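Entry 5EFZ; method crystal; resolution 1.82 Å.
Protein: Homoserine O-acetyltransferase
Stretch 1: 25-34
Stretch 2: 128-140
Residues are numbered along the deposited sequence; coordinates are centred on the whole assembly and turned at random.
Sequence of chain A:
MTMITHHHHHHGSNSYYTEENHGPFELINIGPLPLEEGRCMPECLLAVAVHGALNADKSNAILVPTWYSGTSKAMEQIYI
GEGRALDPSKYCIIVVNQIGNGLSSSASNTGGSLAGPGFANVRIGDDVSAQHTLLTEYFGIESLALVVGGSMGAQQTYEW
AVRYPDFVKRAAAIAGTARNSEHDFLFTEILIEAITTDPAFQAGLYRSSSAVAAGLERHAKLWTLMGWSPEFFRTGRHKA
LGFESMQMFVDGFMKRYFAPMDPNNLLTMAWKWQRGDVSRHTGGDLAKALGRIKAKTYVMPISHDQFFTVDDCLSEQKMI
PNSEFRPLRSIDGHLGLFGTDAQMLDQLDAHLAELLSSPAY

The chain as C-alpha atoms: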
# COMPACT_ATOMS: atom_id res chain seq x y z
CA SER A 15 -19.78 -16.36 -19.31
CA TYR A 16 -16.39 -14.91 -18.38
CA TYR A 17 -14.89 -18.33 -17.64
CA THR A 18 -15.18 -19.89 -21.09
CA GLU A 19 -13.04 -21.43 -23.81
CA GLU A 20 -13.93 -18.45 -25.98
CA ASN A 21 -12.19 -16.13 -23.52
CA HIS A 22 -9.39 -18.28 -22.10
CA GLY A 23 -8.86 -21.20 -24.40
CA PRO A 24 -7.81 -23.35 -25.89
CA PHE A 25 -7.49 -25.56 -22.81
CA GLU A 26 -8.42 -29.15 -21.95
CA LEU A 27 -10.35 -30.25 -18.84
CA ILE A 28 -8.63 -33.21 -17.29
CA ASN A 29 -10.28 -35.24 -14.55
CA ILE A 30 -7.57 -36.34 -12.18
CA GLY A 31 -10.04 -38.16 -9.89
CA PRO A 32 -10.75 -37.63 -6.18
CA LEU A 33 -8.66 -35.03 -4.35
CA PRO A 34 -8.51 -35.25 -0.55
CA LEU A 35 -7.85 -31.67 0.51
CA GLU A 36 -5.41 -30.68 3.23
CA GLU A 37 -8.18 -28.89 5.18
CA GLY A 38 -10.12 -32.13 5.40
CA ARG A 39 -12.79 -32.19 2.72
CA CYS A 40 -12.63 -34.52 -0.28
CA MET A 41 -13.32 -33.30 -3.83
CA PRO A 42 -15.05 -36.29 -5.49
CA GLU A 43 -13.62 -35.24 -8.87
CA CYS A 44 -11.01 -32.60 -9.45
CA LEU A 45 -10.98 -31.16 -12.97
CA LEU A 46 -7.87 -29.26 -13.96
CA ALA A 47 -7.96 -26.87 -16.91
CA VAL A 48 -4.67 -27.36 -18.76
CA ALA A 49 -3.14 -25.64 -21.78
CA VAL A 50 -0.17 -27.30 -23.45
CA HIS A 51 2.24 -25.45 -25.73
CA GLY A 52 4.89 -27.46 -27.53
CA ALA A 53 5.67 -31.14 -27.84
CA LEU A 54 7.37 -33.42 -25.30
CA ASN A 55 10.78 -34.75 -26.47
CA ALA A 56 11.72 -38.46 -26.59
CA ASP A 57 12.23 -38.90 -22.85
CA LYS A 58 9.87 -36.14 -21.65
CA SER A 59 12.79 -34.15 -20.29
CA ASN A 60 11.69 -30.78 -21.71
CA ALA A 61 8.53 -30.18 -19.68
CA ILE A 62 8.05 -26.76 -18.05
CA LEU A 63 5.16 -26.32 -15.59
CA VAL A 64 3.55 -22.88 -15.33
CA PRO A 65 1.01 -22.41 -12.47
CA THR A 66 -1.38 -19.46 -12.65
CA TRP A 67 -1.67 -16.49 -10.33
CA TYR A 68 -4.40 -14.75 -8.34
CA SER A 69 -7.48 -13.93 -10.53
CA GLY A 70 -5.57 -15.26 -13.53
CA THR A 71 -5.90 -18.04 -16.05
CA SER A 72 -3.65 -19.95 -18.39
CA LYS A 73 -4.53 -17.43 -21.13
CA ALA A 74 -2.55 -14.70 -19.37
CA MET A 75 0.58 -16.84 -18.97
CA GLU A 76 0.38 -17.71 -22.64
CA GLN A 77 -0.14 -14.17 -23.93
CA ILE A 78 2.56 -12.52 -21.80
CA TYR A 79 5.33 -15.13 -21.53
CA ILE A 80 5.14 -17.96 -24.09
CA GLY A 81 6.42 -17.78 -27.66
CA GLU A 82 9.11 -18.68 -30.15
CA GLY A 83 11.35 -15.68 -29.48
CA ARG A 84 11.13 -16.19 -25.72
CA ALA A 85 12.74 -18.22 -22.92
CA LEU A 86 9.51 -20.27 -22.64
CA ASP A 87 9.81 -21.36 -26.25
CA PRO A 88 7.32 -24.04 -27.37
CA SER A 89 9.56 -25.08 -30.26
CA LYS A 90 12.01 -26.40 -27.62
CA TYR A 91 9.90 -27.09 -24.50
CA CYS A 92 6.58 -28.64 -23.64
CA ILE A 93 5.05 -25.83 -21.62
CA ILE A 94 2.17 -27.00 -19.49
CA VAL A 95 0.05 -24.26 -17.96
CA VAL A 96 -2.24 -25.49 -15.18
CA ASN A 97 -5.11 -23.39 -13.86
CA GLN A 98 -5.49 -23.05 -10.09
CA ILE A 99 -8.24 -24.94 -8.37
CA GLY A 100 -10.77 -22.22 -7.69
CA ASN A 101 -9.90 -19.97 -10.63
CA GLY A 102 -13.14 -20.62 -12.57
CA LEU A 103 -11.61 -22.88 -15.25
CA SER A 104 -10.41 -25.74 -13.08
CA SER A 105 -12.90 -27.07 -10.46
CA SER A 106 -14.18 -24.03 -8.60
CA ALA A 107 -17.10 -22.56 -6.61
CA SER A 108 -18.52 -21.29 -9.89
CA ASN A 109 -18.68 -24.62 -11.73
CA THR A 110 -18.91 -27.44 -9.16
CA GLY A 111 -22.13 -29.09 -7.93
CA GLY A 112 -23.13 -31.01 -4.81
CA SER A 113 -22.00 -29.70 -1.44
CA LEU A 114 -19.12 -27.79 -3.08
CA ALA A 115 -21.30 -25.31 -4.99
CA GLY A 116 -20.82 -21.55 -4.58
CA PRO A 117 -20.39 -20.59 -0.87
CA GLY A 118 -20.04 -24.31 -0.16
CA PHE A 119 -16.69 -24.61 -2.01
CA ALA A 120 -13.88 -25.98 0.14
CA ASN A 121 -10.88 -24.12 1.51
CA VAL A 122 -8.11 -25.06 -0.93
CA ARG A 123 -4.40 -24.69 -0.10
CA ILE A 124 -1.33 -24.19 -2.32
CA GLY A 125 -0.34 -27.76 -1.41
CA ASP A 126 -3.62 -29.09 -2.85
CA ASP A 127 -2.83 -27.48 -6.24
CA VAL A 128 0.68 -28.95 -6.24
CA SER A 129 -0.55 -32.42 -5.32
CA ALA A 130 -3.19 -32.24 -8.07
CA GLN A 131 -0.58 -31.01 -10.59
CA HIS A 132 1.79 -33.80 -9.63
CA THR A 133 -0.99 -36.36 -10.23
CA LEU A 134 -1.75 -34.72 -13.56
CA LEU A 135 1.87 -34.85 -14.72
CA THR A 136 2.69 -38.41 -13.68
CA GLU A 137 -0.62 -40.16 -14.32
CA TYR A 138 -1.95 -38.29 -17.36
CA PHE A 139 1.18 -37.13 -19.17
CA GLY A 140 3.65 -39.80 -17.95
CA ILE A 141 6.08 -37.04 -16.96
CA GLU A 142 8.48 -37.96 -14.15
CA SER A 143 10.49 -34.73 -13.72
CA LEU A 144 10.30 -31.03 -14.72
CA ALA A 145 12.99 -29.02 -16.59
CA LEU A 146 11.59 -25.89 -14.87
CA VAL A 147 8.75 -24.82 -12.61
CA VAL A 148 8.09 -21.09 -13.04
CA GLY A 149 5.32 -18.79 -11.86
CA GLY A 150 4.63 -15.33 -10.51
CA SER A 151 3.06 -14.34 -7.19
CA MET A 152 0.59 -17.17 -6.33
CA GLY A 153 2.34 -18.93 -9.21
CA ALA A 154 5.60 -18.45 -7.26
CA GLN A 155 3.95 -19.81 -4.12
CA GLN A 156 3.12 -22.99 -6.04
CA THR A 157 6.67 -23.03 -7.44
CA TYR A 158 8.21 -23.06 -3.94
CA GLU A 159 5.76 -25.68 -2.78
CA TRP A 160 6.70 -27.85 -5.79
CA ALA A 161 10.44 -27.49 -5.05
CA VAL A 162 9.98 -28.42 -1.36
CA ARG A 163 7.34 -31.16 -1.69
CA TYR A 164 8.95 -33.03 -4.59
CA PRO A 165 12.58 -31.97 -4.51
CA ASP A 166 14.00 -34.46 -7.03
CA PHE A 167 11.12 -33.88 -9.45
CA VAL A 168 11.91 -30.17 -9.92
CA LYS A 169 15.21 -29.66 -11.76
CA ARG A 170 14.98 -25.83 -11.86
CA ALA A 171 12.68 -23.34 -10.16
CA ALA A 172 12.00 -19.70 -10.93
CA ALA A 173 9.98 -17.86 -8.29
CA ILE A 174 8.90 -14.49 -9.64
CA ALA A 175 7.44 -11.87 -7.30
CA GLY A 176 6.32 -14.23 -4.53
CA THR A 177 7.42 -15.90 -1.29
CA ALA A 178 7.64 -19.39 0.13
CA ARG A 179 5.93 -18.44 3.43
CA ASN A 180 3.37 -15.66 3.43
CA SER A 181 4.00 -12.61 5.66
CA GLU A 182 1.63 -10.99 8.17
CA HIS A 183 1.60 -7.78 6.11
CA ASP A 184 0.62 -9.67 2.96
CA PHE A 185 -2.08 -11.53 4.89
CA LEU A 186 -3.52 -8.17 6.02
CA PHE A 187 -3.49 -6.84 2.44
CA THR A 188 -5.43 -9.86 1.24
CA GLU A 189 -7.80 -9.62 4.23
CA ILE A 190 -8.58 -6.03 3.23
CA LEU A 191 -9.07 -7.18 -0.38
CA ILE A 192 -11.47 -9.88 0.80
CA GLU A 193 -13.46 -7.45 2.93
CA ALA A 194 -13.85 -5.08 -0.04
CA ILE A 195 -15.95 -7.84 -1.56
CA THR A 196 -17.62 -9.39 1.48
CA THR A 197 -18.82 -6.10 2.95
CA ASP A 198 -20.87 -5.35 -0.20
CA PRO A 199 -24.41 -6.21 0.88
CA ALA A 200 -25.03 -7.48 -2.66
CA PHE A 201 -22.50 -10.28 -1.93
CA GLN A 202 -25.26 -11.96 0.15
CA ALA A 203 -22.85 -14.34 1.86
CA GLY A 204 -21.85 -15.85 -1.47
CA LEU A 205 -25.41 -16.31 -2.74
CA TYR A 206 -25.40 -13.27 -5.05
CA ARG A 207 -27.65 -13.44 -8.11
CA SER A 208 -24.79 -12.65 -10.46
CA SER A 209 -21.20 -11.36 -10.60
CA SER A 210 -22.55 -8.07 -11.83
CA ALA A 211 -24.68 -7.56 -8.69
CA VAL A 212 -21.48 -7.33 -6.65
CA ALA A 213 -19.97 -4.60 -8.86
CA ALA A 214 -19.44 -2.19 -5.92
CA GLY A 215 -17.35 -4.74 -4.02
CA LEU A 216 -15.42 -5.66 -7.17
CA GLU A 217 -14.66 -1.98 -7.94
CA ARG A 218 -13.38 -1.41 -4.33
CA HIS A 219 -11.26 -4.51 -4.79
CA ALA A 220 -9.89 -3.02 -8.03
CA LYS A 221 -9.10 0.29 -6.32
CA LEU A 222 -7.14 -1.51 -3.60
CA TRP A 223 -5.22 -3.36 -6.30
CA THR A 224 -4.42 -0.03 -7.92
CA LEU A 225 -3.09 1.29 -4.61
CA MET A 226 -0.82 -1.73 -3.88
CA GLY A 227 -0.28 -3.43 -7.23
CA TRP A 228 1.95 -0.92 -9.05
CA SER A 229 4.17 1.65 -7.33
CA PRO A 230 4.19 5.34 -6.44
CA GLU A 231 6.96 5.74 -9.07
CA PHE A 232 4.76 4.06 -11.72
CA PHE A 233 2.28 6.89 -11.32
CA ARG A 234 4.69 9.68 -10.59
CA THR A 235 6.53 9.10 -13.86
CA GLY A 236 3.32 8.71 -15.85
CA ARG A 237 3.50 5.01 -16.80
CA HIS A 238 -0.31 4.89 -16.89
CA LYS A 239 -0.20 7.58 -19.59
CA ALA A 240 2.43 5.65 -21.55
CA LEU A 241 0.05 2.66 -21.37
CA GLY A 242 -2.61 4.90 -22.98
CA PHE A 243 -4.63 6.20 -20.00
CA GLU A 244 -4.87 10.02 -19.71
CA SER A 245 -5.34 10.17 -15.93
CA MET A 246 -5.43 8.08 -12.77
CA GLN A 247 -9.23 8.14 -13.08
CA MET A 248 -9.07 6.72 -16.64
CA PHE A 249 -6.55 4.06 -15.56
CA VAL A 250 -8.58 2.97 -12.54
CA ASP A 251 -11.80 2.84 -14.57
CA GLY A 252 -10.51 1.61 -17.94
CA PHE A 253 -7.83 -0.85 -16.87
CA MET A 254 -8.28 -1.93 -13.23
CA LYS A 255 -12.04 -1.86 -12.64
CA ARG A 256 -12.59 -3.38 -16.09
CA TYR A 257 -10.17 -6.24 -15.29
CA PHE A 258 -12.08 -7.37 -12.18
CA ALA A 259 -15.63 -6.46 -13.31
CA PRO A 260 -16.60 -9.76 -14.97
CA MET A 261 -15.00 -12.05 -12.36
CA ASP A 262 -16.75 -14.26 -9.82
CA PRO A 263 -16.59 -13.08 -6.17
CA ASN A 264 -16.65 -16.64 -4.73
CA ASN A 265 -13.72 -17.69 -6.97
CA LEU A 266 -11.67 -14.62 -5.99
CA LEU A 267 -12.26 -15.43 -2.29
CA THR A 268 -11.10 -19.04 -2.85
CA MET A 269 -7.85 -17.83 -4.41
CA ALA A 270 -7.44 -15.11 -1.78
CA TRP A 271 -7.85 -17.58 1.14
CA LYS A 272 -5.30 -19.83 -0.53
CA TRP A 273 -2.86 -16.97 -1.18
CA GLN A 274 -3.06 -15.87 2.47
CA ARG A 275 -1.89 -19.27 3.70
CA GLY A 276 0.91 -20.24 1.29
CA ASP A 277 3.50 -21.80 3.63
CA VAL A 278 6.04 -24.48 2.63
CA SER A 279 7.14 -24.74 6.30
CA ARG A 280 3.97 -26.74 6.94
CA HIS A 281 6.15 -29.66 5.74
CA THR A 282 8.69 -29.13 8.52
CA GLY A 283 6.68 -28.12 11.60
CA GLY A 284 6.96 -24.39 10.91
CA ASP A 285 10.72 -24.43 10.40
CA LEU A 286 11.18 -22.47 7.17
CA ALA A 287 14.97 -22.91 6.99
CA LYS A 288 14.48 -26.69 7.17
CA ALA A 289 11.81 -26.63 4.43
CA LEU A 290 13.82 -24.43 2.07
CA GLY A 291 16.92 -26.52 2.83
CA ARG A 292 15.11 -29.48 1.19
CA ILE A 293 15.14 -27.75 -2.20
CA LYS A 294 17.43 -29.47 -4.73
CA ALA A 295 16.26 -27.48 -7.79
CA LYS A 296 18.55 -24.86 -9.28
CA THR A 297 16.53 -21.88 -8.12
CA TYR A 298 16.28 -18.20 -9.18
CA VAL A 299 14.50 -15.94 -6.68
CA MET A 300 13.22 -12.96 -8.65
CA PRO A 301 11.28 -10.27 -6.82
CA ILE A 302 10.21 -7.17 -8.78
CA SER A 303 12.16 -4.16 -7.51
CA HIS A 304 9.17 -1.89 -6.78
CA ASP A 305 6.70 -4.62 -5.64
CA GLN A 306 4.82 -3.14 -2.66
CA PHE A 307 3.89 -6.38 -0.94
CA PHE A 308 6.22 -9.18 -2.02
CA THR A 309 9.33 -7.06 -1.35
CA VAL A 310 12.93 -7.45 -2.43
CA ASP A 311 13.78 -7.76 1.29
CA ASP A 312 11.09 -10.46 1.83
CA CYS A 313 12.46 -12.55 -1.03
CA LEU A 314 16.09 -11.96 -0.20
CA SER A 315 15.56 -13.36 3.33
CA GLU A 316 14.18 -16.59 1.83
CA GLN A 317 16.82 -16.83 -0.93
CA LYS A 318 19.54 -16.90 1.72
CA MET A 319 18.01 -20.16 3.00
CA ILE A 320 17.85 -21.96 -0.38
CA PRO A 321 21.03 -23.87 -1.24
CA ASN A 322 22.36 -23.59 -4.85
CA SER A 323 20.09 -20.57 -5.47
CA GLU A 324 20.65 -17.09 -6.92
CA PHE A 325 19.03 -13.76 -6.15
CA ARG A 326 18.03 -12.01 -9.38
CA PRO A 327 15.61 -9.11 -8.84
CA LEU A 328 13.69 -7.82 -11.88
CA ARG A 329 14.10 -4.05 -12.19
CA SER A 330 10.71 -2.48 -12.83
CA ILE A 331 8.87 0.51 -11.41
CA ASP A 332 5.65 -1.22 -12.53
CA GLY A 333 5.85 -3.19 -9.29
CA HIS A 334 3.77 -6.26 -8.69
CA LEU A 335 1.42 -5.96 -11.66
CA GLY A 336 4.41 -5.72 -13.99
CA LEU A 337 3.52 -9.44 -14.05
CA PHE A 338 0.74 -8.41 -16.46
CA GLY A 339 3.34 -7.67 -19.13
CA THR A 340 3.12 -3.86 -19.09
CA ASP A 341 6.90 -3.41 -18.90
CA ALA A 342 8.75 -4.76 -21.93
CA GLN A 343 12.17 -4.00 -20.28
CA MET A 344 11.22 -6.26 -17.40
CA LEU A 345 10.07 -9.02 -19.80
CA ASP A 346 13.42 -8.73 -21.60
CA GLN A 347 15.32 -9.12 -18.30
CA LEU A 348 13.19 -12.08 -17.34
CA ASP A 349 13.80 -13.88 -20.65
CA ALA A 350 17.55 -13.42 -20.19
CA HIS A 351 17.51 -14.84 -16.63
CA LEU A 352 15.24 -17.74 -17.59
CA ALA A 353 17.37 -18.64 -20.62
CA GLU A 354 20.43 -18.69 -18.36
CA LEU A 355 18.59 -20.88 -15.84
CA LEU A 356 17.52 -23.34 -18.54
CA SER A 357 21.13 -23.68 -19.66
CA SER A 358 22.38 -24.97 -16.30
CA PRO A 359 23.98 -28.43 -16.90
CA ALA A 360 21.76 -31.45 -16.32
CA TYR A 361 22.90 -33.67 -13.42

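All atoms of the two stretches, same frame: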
# COMPACT_ATOMS: atom_id res chain seq x y z
N PHE A 25 -7.99 -24.78 -23.94
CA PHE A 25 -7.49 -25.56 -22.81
C PHE A 25 -8.27 -26.86 -22.76
O PHE A 25 -9.37 -26.94 -23.30
CB PHE A 25 -7.60 -24.80 -21.47
CG PHE A 25 -9.02 -24.43 -21.08
CD1 PHE A 25 -9.87 -25.39 -20.53
CD2 PHE A 25 -9.48 -23.14 -21.25
CE1 PHE A 25 -11.16 -25.05 -20.15
CE2 PHE A 25 -10.76 -22.79 -20.89
CZ PHE A 25 -11.62 -23.75 -20.34
N GLU A 26 -7.72 -27.87 -22.10
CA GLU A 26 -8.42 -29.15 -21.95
C GLU A 26 -8.79 -29.35 -20.49
O GLU A 26 -8.02 -28.97 -19.60
CB GLU A 26 -7.55 -30.30 -22.42
CG GLU A 26 -8.22 -31.18 -23.45
CD GLU A 26 -7.33 -32.34 -23.85
OE1 GLU A 26 -6.09 -32.19 -23.76
OE2 GLU A 26 -7.88 -33.40 -24.24
N LEU A 27 -9.96 -29.93 -20.23
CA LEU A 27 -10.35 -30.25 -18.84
C LEU A 27 -9.97 -31.66 -18.55
O LEU A 27 -10.49 -32.59 -19.19
CB LEU A 27 -11.86 -30.09 -18.61
CG LEU A 27 -12.49 -28.78 -18.22
CD1 LEU A 27 -11.61 -27.98 -17.26
CD2 LEU A 27 -12.78 -27.99 -19.48
N ILE A 28 -9.06 -31.86 -17.61
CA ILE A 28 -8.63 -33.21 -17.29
C ILE A 28 -9.09 -33.62 -15.90
O ILE A 28 -8.77 -32.95 -14.91
CB ILE A 28 -7.10 -33.34 -17.38
CG1 ILE A 28 -6.67 -33.08 -18.83
CG2 ILE A 28 -6.69 -34.74 -16.93
CD1 ILE A 28 -5.21 -32.81 -19.00
N ASN A 29 -9.83 -34.72 -15.83
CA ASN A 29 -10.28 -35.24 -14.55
C ASN A 29 -9.17 -36.04 -13.91
O ASN A 29 -8.83 -37.10 -14.39
CB ASN A 29 -11.53 -36.11 -14.72
CG ASN A 29 -12.18 -36.48 -13.38
OD1 ASN A 29 -11.60 -36.32 -12.30
ND2 ASN A 29 -13.40 -36.97 -13.45
N ILE A 30 -8.61 -35.55 -12.82
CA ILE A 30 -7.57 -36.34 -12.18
C ILE A 30 -8.11 -37.25 -11.05
O ILE A 30 -7.34 -37.90 -10.36
CB ILE A 30 -6.48 -35.45 -11.61
CG1 ILE A 30 -7.07 -34.44 -10.62
CG2 ILE A 30 -5.71 -34.71 -12.73
CD1 ILE A 30 -6.11 -34.13 -9.53
N GLY A 31 -9.43 -37.28 -10.88
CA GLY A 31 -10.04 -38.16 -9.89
C GLY A 31 -10.21 -37.47 -8.56
O GLY A 31 -10.13 -36.24 -8.48
N PRO A 32 -10.49 -38.24 -7.50
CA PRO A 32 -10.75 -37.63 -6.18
C PRO A 32 -9.53 -36.90 -5.63
O PRO A 32 -8.39 -37.33 -5.83
CB PRO A 32 -11.12 -38.83 -5.30
CG PRO A 32 -10.56 -40.02 -6.03
CD PRO A 32 -10.64 -39.71 -7.47
N LEU A 33 -9.77 -35.77 -4.96
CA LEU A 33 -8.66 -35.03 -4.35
C LEU A 33 -8.99 -34.79 -2.88
O LEU A 33 -9.83 -33.95 -2.57
CB LEU A 33 -8.43 -33.69 -5.07
CG LEU A 33 -7.28 -32.83 -4.55
CD1 LEU A 33 -5.96 -33.60 -4.70
CD2 LEU A 33 -7.19 -31.49 -5.29
N PRO A 34 -8.35 -35.55 -1.98
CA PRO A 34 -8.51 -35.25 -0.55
C PRO A 34 -7.76 -33.97 -0.22
O PRO A 34 -6.56 -33.88 -0.50
CB PRO A 34 -7.93 -36.49 0.15
CG PRO A 34 -6.96 -37.04 -0.84
CD PRO A 34 -7.47 -36.71 -2.21
N VAL A 128 -0.57 -28.28 -5.85
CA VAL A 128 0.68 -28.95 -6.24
C VAL A 128 0.49 -30.46 -6.27
O VAL A 128 0.98 -31.15 -7.18
CB VAL A 128 1.82 -28.52 -5.31
CG1 VAL A 128 3.13 -29.34 -5.56
CG2 VAL A 128 2.10 -27.00 -5.58
N SER A 129 -0.26 -30.98 -5.31
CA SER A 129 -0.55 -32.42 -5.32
C SER A 129 -1.37 -32.81 -6.55
O SER A 129 -1.07 -33.82 -7.22
CB SER A 129 -1.28 -32.83 -4.03
OG SER A 129 -1.63 -34.20 -4.08
N ALA A 130 -2.39 -32.01 -6.87
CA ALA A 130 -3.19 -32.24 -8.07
C ALA A 130 -2.35 -32.16 -9.35
O ALA A 130 -2.48 -33.00 -10.25
CB ALA A 130 -4.36 -31.23 -8.15
N GLN A 131 -1.50 -31.15 -9.44
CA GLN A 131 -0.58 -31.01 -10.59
C GLN A 131 0.37 -32.20 -10.73
O GLN A 131 0.67 -32.67 -11.84
CB GLN A 131 0.23 -29.71 -10.47
CG GLN A 131 -0.64 -28.45 -10.71
CD GLN A 131 -0.03 -27.20 -10.11
OE1 GLN A 131 1.14 -27.18 -9.74
NE2 GLN A 131 -0.85 -26.14 -9.96
N HIS A 132 0.90 -32.64 -9.60
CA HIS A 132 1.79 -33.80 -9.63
C HIS A 132 1.05 -35.04 -10.15
O HIS A 132 1.61 -35.84 -10.92
CB HIS A 132 2.36 -34.04 -8.24
CG HIS A 132 3.27 -35.24 -8.17
ND1 HIS A 132 2.83 -36.47 -7.74
CD2 HIS A 132 4.58 -35.38 -8.46
CE1 HIS A 132 3.83 -37.33 -7.79
NE2 HIS A 132 4.91 -36.70 -8.22
N THR A 133 -0.21 -35.21 -9.75
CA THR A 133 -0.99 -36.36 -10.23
C THR A 133 -1.23 -36.23 -11.73
O THR A 133 -1.14 -37.20 -12.47
CB THR A 133 -2.34 -36.49 -9.48
OG1 THR A 133 -2.07 -36.85 -8.13
CG2 THR A 133 -3.23 -37.57 -10.14
N LEU A 134 -1.54 -35.01 -12.15
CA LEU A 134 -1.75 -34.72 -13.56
C LEU A 134 -0.51 -35.10 -14.38
O LEU A 134 -0.60 -35.80 -15.39
CB LEU A 134 -2.05 -33.23 -13.74
CG LEU A 134 -2.11 -32.76 -15.20
CD1 LEU A 134 -3.38 -33.25 -15.88
CD2 LEU A 134 -1.99 -31.23 -15.24
N LEU A 135 0.65 -34.63 -13.93
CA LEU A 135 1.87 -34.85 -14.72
C LEU A 135 2.25 -36.32 -14.79
O LEU A 135 2.56 -36.83 -15.86
CB LEU A 135 3.02 -34.02 -14.13
CG LEU A 135 2.85 -32.50 -14.30
CD1 LEU A 135 3.86 -31.77 -13.41
CD2 LEU A 135 3.03 -32.07 -15.76
N THR A 136 2.23 -37.01 -13.66
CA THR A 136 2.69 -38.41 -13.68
C THR A 136 1.67 -39.36 -14.29
O THR A 136 2.02 -40.23 -15.07
CB THR A 136 3.04 -38.91 -12.27
OG1 THR A 136 1.90 -38.72 -11.42
CG2 THR A 136 4.24 -38.11 -11.71
N GLU A 137 0.40 -39.20 -13.93
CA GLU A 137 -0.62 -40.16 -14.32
C GLU A 137 -1.24 -39.87 -15.68
O GLU A 137 -1.61 -40.79 -16.38
CB GLU A 137 -1.72 -40.22 -13.26
CG GLU A 137 -1.20 -40.62 -11.89
CD GLU A 137 -0.32 -41.86 -11.94
OE1 GLU A 137 -0.87 -42.95 -12.21
OE2 GLU A 137 0.91 -41.75 -11.73
N TYR A 138 -1.35 -38.62 -16.06
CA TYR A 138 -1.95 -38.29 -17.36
C TYR A 138 -0.90 -38.11 -18.44
O TYR A 138 -1.02 -38.68 -19.51
CB TYR A 138 -2.85 -37.03 -17.26
CG TYR A 138 -3.48 -36.65 -18.59
CD1 TYR A 138 -4.64 -37.28 -19.04
CD2 TYR A 138 -2.89 -35.70 -19.41
CE1 TYR A 138 -5.21 -36.95 -20.27
CE2 TYR A 138 -3.44 -35.36 -20.63
CZ TYR A 138 -4.60 -35.98 -21.06
OH TYR A 138 -5.14 -35.63 -22.27
N PHE A 139 0.16 -37.36 -18.15
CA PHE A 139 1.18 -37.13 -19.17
C PHE A 139 2.35 -38.13 -19.15
O PHE A 139 3.09 -38.23 -20.13
CB PHE A 139 1.76 -35.73 -19.04
CG PHE A 139 0.82 -34.62 -19.40
CD1 PHE A 139 0.55 -34.31 -20.72
CD2 PHE A 139 0.22 -33.86 -18.40
CE1 PHE A 139 -0.31 -33.29 -21.05
CE2 PHE A 139 -0.65 -32.82 -18.72
CZ PHE A 139 -0.93 -32.53 -20.04
N GLY A 140 2.54 -38.86 -18.04
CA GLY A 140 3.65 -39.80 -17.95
C GLY A 140 4.97 -39.08 -17.72
O GLY A 140 6.06 -39.62 -17.96
O HOH W 1 -4.09 -34.99 -1.96

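The most distinctive feature of this contact is a methyl group set over an aromatic ring: CD1 of I28 lies 3.8 Å from the centroid of the Y138 ring and only 23° off the ring normal, the geometry of a CH-pi interaction over the face. The closest ring atom is CE2 of Y138, 3.5 Å from I28 CD1. The I28 side chain, with chi1 m and chi2 t, carries this methyl group into a small apolar pocket on the helix. There it also meets L134, CD1 to CD1 at 3.6 Å, and more loosely F139, whose CZ lies 4.4 Å from I28 CD1. One methyl carbon therefore touches three residues of the helix, the last of them at an oblique approach to its ring.

The contact is made across a crossing close to perpendicular. Strand 26-29 runs almost perpendicular to helix 128-139, with 94° between their N-to-C directions and a closest axial approach of 10.3 Å. In the strand, side chains alternate: the CA-to-CB bonds of E26 and I28 point toward the helix, whereas that of N29 points away. I30 continues the apolar surface beyond I28 and has the largest area covered by the other stretch, 81 Å². Its CA is 6.2 Å from that of L134, and its two branches reach different places. CD1 packs against CB of A130 at 3.7 Å, while CG2 lies 4.1 Å from CB of L134. The small side chain of A130 also receives L33, whose CD2 is 4.0 Å from A130 CB, so this alanine is shared by two larger aliphatic residues.

No direct hydrogen bond links the stretches; packing of apolar side chains dominates the 398 Å² of buried surface, both sides summed. At one end, OE1 of E26 and OH of Y138 are 3.9 Å apart, a contact rather than a hydrogen bond. At the other, a water offers an indirect polar link: it donates to O of P34 at 3.1 Å and makes a weak hydrogen bond with OG of S129 at 3.3 Å.

Local backbone geometry frames both sides. After I30 the chain turns at G31, whose N donates to OD1 of N29 at 2.8 Å with an N-H...acceptor angle of 151°. G31 has phi/psi of 92/-166, where a CB would be jammed against the preceding carbonyl oxygen and would lie 2.7 Å from CD of P32. On the helix, the regular i to i+4 ladder includes L134 N to A130 O at 2.9 Å, but a wider pi-type turn spans 134-139. Within it, O of L134 accepts from N of Y138 at 3.0 Å and from N of F139 at 3.3 Å, while the bond from F139 N to L135 O, 3.4 Å, is weak. This widened turn holds L134, Y138 and F139, the three residues that the I28 methyl touches. G140, with positive phi, then leaves helical geometry.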